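Myosin-2 (Saccharomyces cerevisiae, PDB 6IXO) carries organelles and proteins along polarized actin cables as a class V myosin, and this chain is its globular cargo-binding tail domain. Local coordinates at residues Q169-A174 and L234-A239; A177-E182 and A239-E244. One frame throughout, in Å; residues are numbered along the deposited sequence.

Contact 1 (Q169-A174 and L234-A239); sequences QLQKKA and LNYVDA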
ATOM      1  N   GLN A 169       8.469   3.072  -7.243  1.00 26.05           N
ATOM      2  CA  GLN A 169       9.350   1.909  -7.379  1.00 27.92           C
ATOM      3  C   GLN A 169       8.911   1.064  -8.535  1.00 29.17           C
ATOM      4  O   GLN A 169       9.746   0.518  -9.258  1.00 32.02           O
ATOM      5  CB  GLN A 169       9.352   1.036  -6.102  1.00 30.21           C
ATOM      6  CG  GLN A 169      10.195   1.635  -4.985  1.00 37.96           C
ATOM      7  CD  GLN A 169      10.691   0.588  -3.972  1.00 47.40           C
ATOM      8  OE1 GLN A 169      10.249  -0.564  -3.986  1.00 60.45           O
ATOM      9  NE2 GLN A 169      11.638   0.990  -3.108  1.00 37.89           N
ATOM     10  N   LEU A 170       7.599   0.961  -8.736  1.00 26.25           N
ATOM     11  CA  LEU A 170       7.126   0.267  -9.956  1.00 34.31           C
ATOM     12  C   LEU A 170       7.358   1.032 -11.249  1.00 32.87           C
ATOM     13  O   LEU A 170       7.625   0.426 -12.299  1.00 39.20           O
ATOM     14  CB  LEU A 170       5.644  -0.067  -9.842  1.00 35.60           C
ATOM     15  CG  LEU A 170       5.347  -1.243  -8.938  1.00 32.32           C
ATOM     16  CD1 LEU A 170       3.842  -1.269  -8.684  1.00 35.13           C
ATOM     17  CD2 LEU A 170       5.811  -2.580  -9.545  1.00 27.20           C
ATOM     18  N   GLN A 171       7.242   2.355 -11.232  1.00 31.80           N
ATOM     19  CA  GLN A 171       7.551   3.125 -12.426  0.51 31.74           C
ATOM     20  C   GLN A 171       8.993   2.786 -12.825  1.00 40.24           C
ATOM     21  O   GLN A 171       9.313   2.637 -14.006  1.00 38.65           O
ATOM     22  CB  GLN A 171       7.370   4.640 -12.195  0.51 33.72           C
ATOM     23  CG  GLN A 171       7.397   5.492 -13.487  0.51 34.87           C
ATOM     24  CD  GLN A 171       6.025   5.643 -14.125  0.51 31.05           C
ATOM     25  OE1 GLN A 171       5.003   5.616 -13.435  0.51 32.22           O
ATOM     26  NE2 GLN A 171       5.993   5.785 -15.455  0.51 30.59           N
ATOM     27  N   LYS A 172       9.843   2.629 -11.820  1.00 37.66           N
ATOM     28  CA  LYS A 172      11.257   2.362 -12.025  1.00 37.36           C
ATOM     29  C   LYS A 172      11.535   0.950 -12.588  1.00 39.27           C
ATOM     30  O   LYS A 172      12.432   0.757 -13.399  1.00 41.01           O
ATOM     31  CB  LYS A 172      11.991   2.538 -10.667  1.00 34.30           C
ATOM     32  CG  LYS A 172      13.541   2.419 -10.781  1.00 46.57           C
ATOM     33  CD  LYS A 172      14.226   2.487  -9.385  1.00 49.90           C
ATOM     34  CE  LYS A 172      15.741   2.633  -9.580  1.00 56.54           C
ATOM     35  NZ  LYS A 172      16.529   2.254  -8.381  1.00 63.39           N
ATOM     36  N   LYS A 173      10.789  -0.043 -12.111  1.00 34.45           N
ATOM     37  CA  LYS A 173      11.117  -1.435 -12.419  1.00 30.57           C
ATOM     38  C   LYS A 173      10.198  -2.111 -13.424  1.00 30.37           C
ATOM     39  O   LYS A 173      10.669  -2.936 -14.210  1.00 28.29           O
ATOM     40  CB  LYS A 173      11.127  -2.260 -11.142  1.00 37.16           C
ATOM     41  CG  LYS A 173      12.063  -1.649 -10.117  1.00 44.52           C
ATOM     42  CD  LYS A 173      12.200  -2.433  -8.849  1.00 47.92           C
ATOM     43  CE  LYS A 173      13.217  -1.741  -7.935  1.00 48.69           C
ATOM     44  NZ  LYS A 173      13.500  -2.580  -6.757  1.00 50.99           N
ATOM     45  N   ALA A 174       8.911  -1.783 -13.391  1.00 26.13           N
ATOM     46  CA  ALA A 174       7.899  -2.570 -14.087  1.00 29.03           C
ATOM     47  C   ALA A 174       7.966  -2.337 -15.575  1.00 29.13           C
ATOM     48  O   ALA A 174       7.707  -3.227 -16.412  1.00 27.28           O
ATOM     49  CB  ALA A 174       6.502  -2.220 -13.548  1.00 29.64           C
ATOM     50  N   LEU A 234      -1.487  -2.949  -9.469  1.00 25.11           N
ATOM     51  CA  LEU A 234      -1.669  -3.666 -10.741  1.00 29.41           C
ATOM     52  C   LEU A 234      -2.284  -2.772 -11.813  1.00 25.63           C
ATOM     53  O   LEU A 234      -1.850  -2.775 -12.977  1.00 24.95           O
ATOM     54  CB  LEU A 234      -2.571  -4.896 -10.540  1.00 26.11           C
ATOM     55  CG  LEU A 234      -1.928  -5.994  -9.696  1.00 27.24           C
ATOM     56  CD1 LEU A 234      -2.955  -7.064  -9.368  1.00 31.61           C
ATOM     57  CD2 LEU A 234      -0.684  -6.608 -10.415  1.00 28.86           C
ATOM     58  N   ASN A 235      -3.339  -2.041 -11.450  1.00 21.31           N
ATOM     59  CA  ASN A 235      -3.911  -1.063 -12.392  1.00 26.99           C
ATOM     60  C   ASN A 235      -2.865  -0.077 -12.890  1.00 30.60           C
ATOM     61  O   ASN A 235      -2.862   0.318 -14.087  1.00 27.16           O
ATOM     62  CB  ASN A 235      -5.056  -0.272 -11.766  1.00 28.00           C
ATOM     63  CG  ASN A 235      -6.336  -1.075 -11.730  1.00 37.24           C
ATOM     64  OD1 ASN A 235      -6.636  -1.761 -12.685  1.00 39.02           O
ATOM     65  ND2 ASN A 235      -7.113  -0.956 -10.642  1.00 36.87           N
ATOM     66  N   TYR A 236      -2.012   0.328 -11.957  1.00 28.70           N
ATOM     67  CA  TYR A 236      -0.932   1.267 -12.230  1.00 27.65           C
ATOM     68  C   TYR A 236       0.068   0.651 -13.230  1.00 27.10           C
ATOM     69  O   TYR A 236       0.430   1.266 -14.221  1.00 25.36           O
ATOM     70  CB  TYR A 236      -0.188   1.634 -10.950  1.00 24.69           C
ATOM     71  CG  TYR A 236       0.771   2.807 -11.147  1.00 24.19           C
ATOM     72  CD1 TYR A 236       0.286   4.113 -11.255  1.00 25.26           C
ATOM     73  CD2 TYR A 236       2.149   2.609 -11.173  1.00 23.97           C
ATOM     74  CE1 TYR A 236       1.175   5.221 -11.432  1.00 28.86           C
ATOM     75  CE2 TYR A 236       3.064   3.710 -11.298  1.00 21.99           C
ATOM     76  CZ  TYR A 236       2.556   4.985 -11.464  1.00 27.11           C
ATOM     77  OH  TYR A 236       3.427   6.036 -11.572  1.00 33.30           O
ATOM     78  N   VAL A 237       0.529  -0.552 -12.933  1.00 22.74           N
ATOM     79  CA  VAL A 237       1.435  -1.257 -13.864  1.00 22.03           C
ATOM     80  C   VAL A 237       0.801  -1.361 -15.262  1.00 26.87           C
ATOM     81  O   VAL A 237       1.437  -1.117 -16.283  1.00 24.52           O
ATOM     82  CB  VAL A 237       1.753  -2.656 -13.311  1.00 26.60           C
ATOM     83  CG1 VAL A 237       2.349  -3.558 -14.389  1.00 27.57           C
ATOM     84  CG2 VAL A 237       2.682  -2.535 -12.076  1.00 26.54           C
ATOM     85  N   ASP A 238      -0.464  -1.733 -15.295  1.00 25.59           N
ATOM     86  CA  ASP A 238      -1.196  -1.847 -16.548  1.00 26.07           C
ATOM     87  C   ASP A 238      -1.123  -0.538 -17.339  1.00 29.40           C
ATOM     88  O   ASP A 238      -0.799  -0.539 -18.525  1.00 25.92           O
ATOM     89  CB  ASP A 238      -2.645  -2.228 -16.241  1.00 22.81           C
ATOM     90  CG  ASP A 238      -3.423  -2.732 -17.471  1.00 32.84           C
ATOM     91  OD1 ASP A 238      -2.926  -3.609 -18.191  1.00 34.63           O
ATOM     92  OD2 ASP A 238      -4.529  -2.241 -17.703  1.00 38.22           O
ATOM     93  N   ALA A 239      -1.437   0.585 -16.681  1.00 22.15           N
ATOM     94  CA  ALA A 239      -1.524   1.886 -17.376  1.00 23.64           C
ATOM     95  C   ALA A 239      -0.163   2.291 -17.899  1.00 26.53           C
ATOM     96  O   ALA A 239      -0.008   2.587 -19.105  1.00 25.68           O
ATOM     97  CB  ALA A 239      -2.089   3.034 -16.385  1.00 24.64           C
TER
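Tyr236 has CG anti to the backbone N (chi1 -169°), which carries its ring across to Gln171. The Gln171 chain bends at its second torsion and brings OE1 to the phenol end of that ring. The two side chains cross at about a right angle, with amide and ring planes 77° apart. OE1 of Gln171 lies 2.5 Å from OH of Tyr236. This hydrogen bond is very short, and Gln171 has a second conformer, so its detail is doubtful. The second point of contact is apolar. The Val237 branch beside the backbone N, CG2, reaches CD1 of Leu170 at 3.8 Å and CD2 of Leu170 at 4.0 Å. The same CG2 meets CB of Ala174 at 4.1 Å. The segments cross at -47°, with axes 10.3 Å apart. Helix 202-218 adds Phe208 against Leu170, and Pro372 touches Tyr236. Replacing Tyr236 with an alanine would remove ring and hydroxyl, and would probably leave the Gln171 amide without this mate and a gap beside Pro372. Apolar packing therefore probably supplies most of the hold between helices 134-180 and 223-247 of the cargo-binding tail, and the polar pair probably adds direction.

Contact 2 (A177-E182 and A239-E244); sequences AVVISE and AICFNE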
ATOM      1  N   ALA A 177      10.785  -4.441 -16.798  1.00 30.15           N
ATOM      2  CA  ALA A 177      10.474  -5.862 -16.587  1.00 30.29           C
ATOM      3  C   ALA A 177       9.369  -6.368 -17.525  1.00 27.93           C
ATOM      4  O   ALA A 177       9.487  -7.443 -18.120  1.00 31.73           O
ATOM      5  CB  ALA A 177      10.062  -6.074 -15.126  1.00 27.36           C
ATOM      6  N   VAL A 178       8.282  -5.613 -17.638  1.00 26.97           N
ATOM      7  CA  VAL A 178       7.133  -6.059 -18.435  1.00 29.37           C
ATOM      8  C   VAL A 178       7.351  -5.834 -19.933  1.00 30.82           C
ATOM      9  O   VAL A 178       7.133  -6.726 -20.735  1.00 33.30           O
ATOM     10  CB  VAL A 178       5.850  -5.342 -17.975  1.00 27.26           C
ATOM     11  CG1 VAL A 178       4.669  -5.632 -18.888  1.00 29.42           C
ATOM     12  CG2 VAL A 178       5.508  -5.741 -16.493  1.00 24.80           C
ATOM     13  N   VAL A 179       7.793  -4.621 -20.288  1.00 27.42           N
ATOM     14  CA  VAL A 179       7.804  -4.183 -21.691  1.00 28.20           C
ATOM     15  C   VAL A 179       9.092  -4.546 -22.411  1.00 29.82           C
ATOM     16  O   VAL A 179       9.082  -4.949 -23.565  1.00 34.64           O
ATOM     17  CB  VAL A 179       7.556  -2.648 -21.761  1.00 34.19           C
ATOM     18  CG1 VAL A 179       7.605  -2.149 -23.196  1.00 30.83           C
ATOM     19  CG2 VAL A 179       6.175  -2.325 -21.167  1.00 29.40           C
ATOM     20  N   ILE A 180      10.210  -4.392 -21.733  1.00 34.26           N
ATOM     21  CA  ILE A 180      11.509  -4.478 -22.395  1.00 30.58           C
ATOM     22  C   ILE A 180      12.225  -5.820 -22.168  1.00 36.63           C
ATOM     23  O   ILE A 180      12.753  -6.387 -23.115  1.00 36.91           O
ATOM     24  CB  ILE A 180      12.465  -3.329 -21.907  1.00 35.39           C
ATOM     25  CG1 ILE A 180      11.850  -1.957 -22.189  1.00 35.71           C
ATOM     26  CG2 ILE A 180      13.859  -3.459 -22.571  1.00 44.97           C
ATOM     27  CD1 ILE A 180      11.728  -1.641 -23.703  1.00 47.97           C
ATOM     28  N   SER A 181      12.293  -6.300 -20.917  1.00 37.64           N
ATOM     29  CA  SER A 181      13.078  -7.519 -20.610  1.00 37.13           C
ATOM     30  C   SER A 181      12.521  -8.729 -21.356  1.00 46.88           C
ATOM     31  O   SER A 181      11.308  -8.898 -21.491  1.00 38.69           O
ATOM     32  CB  SER A 181      13.112  -7.849 -19.108  1.00 38.45           C
ATOM     33  OG  SER A 181      11.918  -8.507 -18.707  1.00 43.63           O
ATOM     34  N   GLU A 182      13.423  -9.568 -21.846  1.00 51.50           N
ATOM     35  CA  GLU A 182      13.003 -10.710 -22.627  1.00 50.24           C
ATOM     36  C   GLU A 182      12.800 -11.904 -21.739  1.00 50.07           C
ATOM     37  O   GLU A 182      13.735 -12.407 -21.124  1.00 49.61           O
ATOM     38  CB  GLU A 182      14.021 -11.014 -23.726  1.00 45.07           C
ATOM     39  CG  GLU A 182      14.045  -9.947 -24.796  1.00 47.82           C
ATOM     40  CD  GLU A 182      14.907 -10.335 -25.973  1.00 61.43           C
ATOM     41  OE1 GLU A 182      16.142 -10.419 -25.799  1.00 66.64           O
ATOM     42  OE2 GLU A 182      14.344 -10.594 -27.062  1.00 67.21           O
ATOM     43  N   ALA A 239      -1.437   0.585 -16.681  1.00 22.15           N
ATOM     44  CA  ALA A 239      -1.524   1.886 -17.376  1.00 23.64           C
ATOM     45  C   ALA A 239      -0.163   2.291 -17.899  1.00 26.53           C
ATOM     46  O   ALA A 239      -0.008   2.587 -19.105  1.00 25.68           O
ATOM     47  CB  ALA A 239      -2.089   3.034 -16.385  1.00 24.64           C
ATOM     48  N   ILE A 240       0.844   2.276 -17.017  1.00 25.03           N
ATOM     49  CA  ILE A 240       2.132   2.869 -17.404  1.00 27.53           C
ATOM     50  C   ILE A 240       2.829   1.958 -18.431  1.00 27.38           C
ATOM     51  O   ILE A 240       3.508   2.460 -19.334  1.00 26.95           O
ATOM     52  CB  ILE A 240       3.096   3.104 -16.197  1.00 25.51           C
ATOM     53  CG1 ILE A 240       3.518   1.782 -15.559  1.00 27.32           C
ATOM     54  CG2 ILE A 240       2.471   4.109 -15.178  1.00 24.76           C
ATOM     55  CD1 ILE A 240       4.591   1.984 -14.437  1.00 34.30           C
ATOM     56  N   CYS A 241       2.674   0.629 -18.301  1.00 24.12           N
ATOM     57  CA  CYS A 241       3.298  -0.257 -19.336  1.00 24.16           C
ATOM     58  C   CYS A 241       2.573  -0.172 -20.683  1.00 27.43           C
ATOM     59  O   CYS A 241       3.215  -0.173 -21.756  1.00 25.74           O
ATOM     60  CB  CYS A 241       3.322  -1.720 -18.868  1.00 22.79           C
ATOM     61  SG  CYS A 241       4.475  -1.896 -17.466  1.00 26.04           S
ATOM     62  N   PHE A 242       1.245  -0.129 -20.644  1.00 24.57           N
ATOM     63  CA  PHE A 242       0.474   0.046 -21.876  1.00 28.44           C
ATOM     64  C   PHE A 242       0.914   1.320 -22.624  1.00 27.72           C
ATOM     65  O   PHE A 242       1.125   1.320 -23.853  1.00 27.53           O
ATOM     66  CB  PHE A 242      -1.035   0.125 -21.581  1.00 22.77           C
ATOM     67  CG  PHE A 242      -1.866   0.355 -22.828  1.00 26.50           C
ATOM     68  CD1 PHE A 242      -2.234  -0.721 -23.643  1.00 27.68           C
ATOM     69  CD2 PHE A 242      -2.233   1.661 -23.219  1.00 27.79           C
ATOM     70  CE1 PHE A 242      -2.995  -0.523 -24.834  1.00 28.91           C
ATOM     71  CE2 PHE A 242      -2.994   1.884 -24.420  1.00 29.39           C
ATOM     72  CZ  PHE A 242      -3.368   0.773 -25.222  1.00 27.35           C
ATOM     73  N   ASN A 243       1.028   2.409 -21.876  1.00 27.27           N
ATOM     74  CA  ASN A 243       1.362   3.684 -22.468  1.00 24.52           C
ATOM     75  C   ASN A 243       2.726   3.595 -23.130  1.00 30.97           C
ATOM     76  O   ASN A 243       2.926   4.157 -24.189  1.00 30.66           O
ATOM     77  CB  ASN A 243       1.341   4.802 -21.428  1.00 24.61           C
ATOM     78  CG  ASN A 243      -0.085   5.119 -20.930  1.00 30.30           C
ATOM     79  OD1 ASN A 243      -1.081   4.694 -21.536  1.00 26.30           O
ATOM     80  ND2 ASN A 243      -0.177   5.911 -19.865  1.00 25.45           N
ATOM     81  N   GLU A 244       3.664   2.882 -22.525  1.00 26.89           N
ATOM     82  CA  GLU A 244       4.981   2.746 -23.164  1.00 29.76           C
ATOM     83  C   GLU A 244       4.858   1.916 -24.421  1.00 31.89           C
ATOM     84  O   GLU A 244       5.463   2.238 -25.466  1.00 30.72           O
ATOM     85  CB  GLU A 244       6.002   2.101 -22.219  1.00 30.78           C
ATOM     86  CG  GLU A 244       6.412   3.035 -21.046  1.00 28.29           C
ATOM     87  CD  GLU A 244       7.149   4.273 -21.525  1.00 39.50           C
ATOM     88  OE1 GLU A 244       7.895   4.205 -22.542  1.00 35.73           O
ATOM     89  OE2 GLU A 244       6.976   5.334 -20.895  1.00 40.60           O
TER
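Cys241 faces Val178 and Val179 where two helices of the all-helical cargo-binding tail pack side by side. Helix 134-180 ends here, with a wider pi-type turn at 177-180, while helix 223-247 runs on. The tight part is small, buried and apolar. Cys241 SG stands beside its own backbone N (chi1 -68°), and this turns the sulfur onto Val178. There it lies 3.7 Å from CB of Val178, and both methyls of that valine are only slightly farther off. Val179 meets the same cysteine nearer its backbone. CG2 of Val179 is 3.7 Å from CB of Cys241 and equally 3.7 Å from the carbonyl O of Cys241. One cysteine therefore fits against two consecutive valines, the sulfur on one and the CB on the other. Leu286 of helix 284-294 touches both Val178 and Cys241. The segments share no hydrogen bond, so their contact rests on shape.

The other side is looser. The first side-chain bond of Glu244 is directed at segment 177-182, but CB of Glu244 stays 4.6 Å from CG2 of Val179, and the residue is partly exposed. Ile180 closes the helix, and from Ser181 the chain leads away from helix 223-247. Ile180, Ser181 and Glu182 are partly exposed. Polar groups hold this end instead: Asn263 bonds to the carbonyl of Val178, and Arg256 bonds to that of Ile180. Ser181 is the first residue to leave helical geometry, and its OG donates a 2.7 Å hydrogen bond back to O of Ala177, tilted 22° from the carbonyl plane.

In the fold
Contacts 1 and 2 are successive steps of one interface between helices 134-180 and 223-247. Their centres are 8 Å apart, and they share Ala239. Along the chain the order is 169-174, 177-182, 234-239, 239-244, so the segments alternate. The helices run in broadly the same direction at contact 1, and later residues of one meet later residues of the other. Helix 202-218 lies between them in sequence and touches segments 169-174 and 177-182. The two contacts also meet directly: O of Ala174 lies 3.7 Å from SG of Cys241. Together they hold the end of the long helix 134-180 against helix 223-247, in the Dilute region of the cargo-binding tail.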